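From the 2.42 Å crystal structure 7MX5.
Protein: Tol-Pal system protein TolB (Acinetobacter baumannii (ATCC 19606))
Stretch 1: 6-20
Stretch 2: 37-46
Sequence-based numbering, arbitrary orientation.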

# COMPACT_ATOMS: atom_id res chain seq x y z
N GLU A 6 -0.69 -14.52 3.29
CA GLU A 6 -0.63 -15.13 4.61
C GLU A 6 -1.10 -14.12 5.65
O GLU A 6 -0.84 -12.92 5.52
CB GLU A 6 0.79 -15.59 4.97
CG GLU A 6 1.29 -16.82 4.24
CD GLU A 6 2.76 -17.10 4.53
OE1 GLU A 6 3.32 -16.44 5.44
OE2 GLU A 6 3.35 -17.97 3.87
N ILE A 7 -1.80 -14.61 6.67
CA ILE A 7 -2.05 -13.85 7.89
C ILE A 7 -1.05 -14.33 8.93
O ILE A 7 -1.00 -15.53 9.24
CB ILE A 7 -3.49 -14.01 8.39
CG1 ILE A 7 -4.52 -13.62 7.32
CG2 ILE A 7 -3.72 -13.16 9.63
CD1 ILE A 7 -4.21 -12.34 6.61
N ALA A 8 -0.25 -13.41 9.46
CA ALA A 8 0.80 -13.75 10.41
C ALA A 8 0.40 -13.48 11.85
O ALA A 8 0.55 -14.34 12.72
CB ALA A 8 2.08 -12.98 10.07
N LYS A 9 -0.12 -12.28 12.14
CA LYS A 9 -0.52 -11.89 13.49
C LYS A 9 -1.95 -11.36 13.42
O LYS A 9 -2.17 -10.22 13.00
CB LYS A 9 0.44 -10.86 14.07
CG LYS A 9 0.12 -10.44 15.49
CD LYS A 9 0.71 -9.08 15.82
CE LYS A 9 1.76 -9.17 16.92
NZ LYS A 9 2.26 -7.82 17.31
N ALA A 10 -2.91 -12.18 13.82
CA ALA A 10 -4.29 -11.74 13.87
C ALA A 10 -4.49 -10.75 15.01
O ALA A 10 -3.76 -10.79 16.01
CB ALA A 10 -5.22 -12.94 14.05
N PRO A 11 -5.45 -9.84 14.89
CA PRO A 11 -5.76 -8.95 16.02
C PRO A 11 -6.20 -9.76 17.22
O PRO A 11 -7.05 -10.66 17.11
CB PRO A 11 -6.89 -8.06 15.48
CG PRO A 11 -7.47 -8.81 14.33
CD PRO A 11 -6.35 -9.61 13.74
N ASP A 12 -5.61 -9.46 18.38
CA ASP A 12 -5.81 -10.28 19.57
C ASP A 12 -7.29 -10.48 19.87
O ASP A 12 -7.77 -11.61 19.95
CB ASP A 12 -5.10 -9.63 20.77
CG ASP A 12 -4.97 -10.58 21.94
OD1 ASP A 12 -5.45 -11.73 21.84
OD2 ASP A 12 -4.39 -10.18 22.97
N GLN A 13 -8.03 -9.38 20.03
CA GLN A 13 -9.47 -9.46 20.13
C GLN A 13 -10.10 -8.36 19.29
O GLN A 13 -9.66 -7.21 19.35
CB GLN A 13 -9.95 -9.35 21.58
CG GLN A 13 -11.33 -9.95 21.79
CD GLN A 13 -11.29 -11.45 22.00
OE1 GLN A 13 -11.91 -12.21 21.26
NE2 GLN A 13 -10.56 -11.88 23.03
N ALA A 14 -11.11 -8.73 18.52
CA ALA A 14 -11.82 -7.82 17.64
C ALA A 14 -13.26 -8.30 17.53
O ALA A 14 -13.54 -9.48 17.76
CB ALA A 14 -11.16 -7.76 16.25
N PRO A 15 -14.19 -7.41 17.22
CA PRO A 15 -15.58 -7.85 16.99
C PRO A 15 -15.64 -8.86 15.86
O PRO A 15 -14.86 -8.82 14.91
CB PRO A 15 -16.32 -6.56 16.64
CG PRO A 15 -15.44 -5.44 17.04
CD PRO A 15 -14.04 -5.94 17.16
N LYS A 16 -16.59 -9.79 15.97
CA LYS A 16 -16.77 -10.84 14.99
C LYS A 16 -17.91 -10.48 14.04
O LYS A 16 -18.90 -9.86 14.44
CB LYS A 16 -17.05 -12.18 15.67
CG LYS A 16 -16.20 -12.42 16.92
CD LYS A 16 -16.62 -13.69 17.64
CE LYS A 16 -15.52 -14.19 18.57
NZ LYS A 16 -14.49 -13.14 18.84
N ILE A 17 -17.76 -10.87 12.78
CA ILE A 17 -18.74 -10.59 11.75
C ILE A 17 -19.17 -11.91 11.13
O ILE A 17 -18.40 -12.54 10.40
CB ILE A 17 -18.19 -9.64 10.67
CG1 ILE A 17 -17.61 -8.38 11.32
CG2 ILE A 17 -19.28 -9.28 9.67
CD1 ILE A 17 -16.81 -7.53 10.36
N ALA A 18 -20.40 -12.32 11.42
CA ALA A 18 -20.97 -13.50 10.78
C ALA A 18 -21.37 -13.16 9.35
O ALA A 18 -21.98 -12.13 9.10
CB ALA A 18 -22.17 -14.02 11.56
N ILE A 19 -21.00 -14.03 8.41
CA ILE A 19 -21.36 -13.86 7.01
C ILE A 19 -22.07 -15.13 6.56
O ILE A 19 -21.44 -16.18 6.39
CB ILE A 19 -20.13 -13.55 6.13
CG1 ILE A 19 -20.50 -13.60 4.65
CG2 ILE A 19 -18.95 -14.47 6.47
CD1 ILE A 19 -19.31 -13.43 3.73
N VAL A 20 -23.38 -15.04 6.38
CA VAL A 20 -24.15 -16.20 5.93
C VAL A 20 -23.82 -16.49 4.47
O VAL A 20 -23.81 -15.55 3.65
CB VAL A 20 -25.65 -15.95 6.12
CG1 VAL A 20 -26.46 -17.08 5.50
CG2 VAL A 20 -25.98 -15.80 7.60
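Stretch 2, residues 37-46: NRSGRFTSSS

Stretch 2 follows stretch 1 in the same direction, first as a loop and then, from T43 to S45, as a β-strand beside strand 16-19. The two strands are parallel: their axes approach to 4.6 Å, and their N-to-C directions differ by 26°, with a signed crossing angle of -26°. Together the stretches bury 695 Å², summed over both sides.

Contact begins lightly at the first strand of stretch 1. I7 directs its CA-to-CB bond toward stretch 2, and I7 CD1 lies 3.8 Å from R38 CB. This suits both residues: an arginine begins with an aliphatic stem that can meet a methyl group, while the polar end of R38 leads away. The next three residues leave stretch 2 untouched, but P11 turns back toward it, with P11 CB 4.0 Å from G40 O. At phi 73° and psi -1°, G40 adopts a backbone conformation that by itself favours glycine. Just beyond it, the turn is held by a hydrogen bond from R41 N to S39 OG, 3.3 Å long.

After D12 and Q13, which make no contact, A14 packs closely on the backbone. Its CB comes to 3.2 Å from R41 O and 3.7 Å from F42 CA; a single methyl group fits here, close against the main chain. P15 has no amide hydrogen to donate, but its carbonyl opens the ladder, accepting a hydrogen bond from T43 N to P15 O of 3.2 Å. The same P15 O lies near the plane of the F42 ring, at its edge, while P15 CG rests 3.9 Å from F42 CE1, an apolar contact between two rings.

From here the parallel register is K16 with T43, I17 with S44 and A18 with S45. K16 and T43 project from the same face of the sheet, and K16 CG lies 3.8 Å from T43 OG1. The lysine is exposed, as suits its charged end, while a β-branched threonine is well suited to an extended strand. I17 supplies the central links. I17 N donates to T43 O at 2.8 Å, and I17 O receives S44 OG at 2.9 Å as well as a weak bond from S45 N at 3.3 Å. The short serine side chain can thus reach back to the neighbouring backbone. On the face opposite K16 and T43, the buried side chain of I17 brings CD1 to 3.6 Å from F42 CB. S44 is also anchored within its own stretch, where S44 N donates to N37 OD1 at 3.1 Å and N37 ND2 donates to S44 O at 2.7 Å; the amide of asparagine can do both.

A18 returns to the face of K16 and T43, its small side chain contributing little, with A18 CA 3.7 Å from S45 O. I19 completes the ladder through a hydrogen bond from I19 N to S45 O of 3.1 Å. Its buried aliphatic side chain places CG2 3.3 Å from S44 OG, and I19 O approaches S46 CB to 3.1 Å. V20 makes no contact.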

# COMPACT_ATOMS: atom_id res chain seq x y z
N ASN A 37 -11.38 -10.85 7.47
CA ASN A 37 -10.40 -11.45 8.37
C ASN A 37 -9.00 -10.86 8.20
O ASN A 37 -8.13 -11.12 9.04
CB ASN A 37 -10.35 -12.96 8.18
CG ASN A 37 -11.33 -13.69 9.07
OD1 ASN A 37 -11.20 -13.68 10.29
ND2 ASN A 37 -12.33 -14.33 8.46
N ARG A 38 -8.76 -10.10 7.13
CA ARG A 38 -7.49 -9.41 6.94
C ARG A 38 -7.63 -7.89 7.07
O ARG A 38 -6.76 -7.14 6.63
CB ARG A 38 -6.87 -9.79 5.60
CG ARG A 38 -7.52 -9.17 4.37
CD ARG A 38 -6.66 -9.40 3.13
NE ARG A 38 -7.38 -9.18 1.89
CZ ARG A 38 -7.29 -8.09 1.15
NH1 ARG A 38 -6.51 -7.08 1.51
NH2 ARG A 38 -7.99 -8.00 0.03
N SER A 39 -8.72 -7.43 7.69
CA SER A 39 -8.96 -6.01 7.89
C SER A 39 -8.13 -5.40 9.01
O SER A 39 -8.05 -4.17 9.10
CB SER A 39 -10.45 -5.77 8.18
OG SER A 39 -10.80 -6.28 9.46
N GLY A 40 -7.52 -6.22 9.86
CA GLY A 40 -6.80 -5.72 11.01
C GLY A 40 -7.66 -5.20 12.13
O GLY A 40 -7.13 -4.77 13.16
N ARG A 41 -8.99 -5.22 11.96
CA ARG A 41 -9.91 -4.71 12.97
C ARG A 41 -11.06 -5.66 13.28
O ARG A 41 -11.80 -5.39 14.23
CB ARG A 41 -10.49 -3.36 12.54
CG ARG A 41 -9.68 -2.15 12.98
CD ARG A 41 -10.56 -0.92 13.05
NE ARG A 41 -11.88 -1.22 13.60
CZ ARG A 41 -12.62 -0.36 14.29
NH1 ARG A 41 -12.20 0.87 14.53
NH2 ARG A 41 -13.81 -0.75 14.74
N PHE A 42 -11.24 -6.73 12.51
CA PHE A 42 -12.36 -7.64 12.72
C PHE A 42 -11.93 -9.06 12.37
O PHE A 42 -10.89 -9.29 11.75
CB PHE A 42 -13.57 -7.25 11.86
CG PHE A 42 -14.05 -5.84 12.08
CD1 PHE A 42 -14.89 -5.55 13.14
CD2 PHE A 42 -13.66 -4.82 11.23
CE1 PHE A 42 -15.34 -4.26 13.34
CE2 PHE A 42 -14.10 -3.53 11.43
CZ PHE A 42 -14.94 -3.25 12.49
N THR A 43 -12.76 -10.01 12.79
CA THR A 43 -12.70 -11.39 12.34
C THR A 43 -14.06 -11.78 11.78
O THR A 43 -15.08 -11.17 12.11
CB THR A 43 -12.31 -12.35 13.48
OG1 THR A 43 -13.41 -12.49 14.39
CG2 THR A 43 -11.09 -11.82 14.23
N SER A 44 -14.06 -12.79 10.91
CA SER A 44 -15.28 -13.20 10.24
C SER A 44 -15.31 -14.71 10.08
O SER A 44 -14.26 -15.36 10.01
CB SER A 44 -15.42 -12.52 8.87
OG SER A 44 -16.59 -12.96 8.20
N SER A 45 -16.52 -15.27 10.01
CA SER A 45 -16.69 -16.70 9.86
C SER A 45 -18.02 -16.97 9.17
O SER A 45 -18.95 -16.16 9.22
CB SER A 45 -16.63 -17.42 11.21
OG SER A 45 -16.11 -18.73 11.06
N SER A 46 -18.11 -18.14 8.53
CA SER A 46 -19.30 -18.53 7.80
C SER A 46 -19.71 -19.98 8.00
O SER A 46 -20.76 -20.38 7.48
CB SER A 46 -19.12 -18.27 6.29
OG SER A 46 -18.14 -19.14 5.75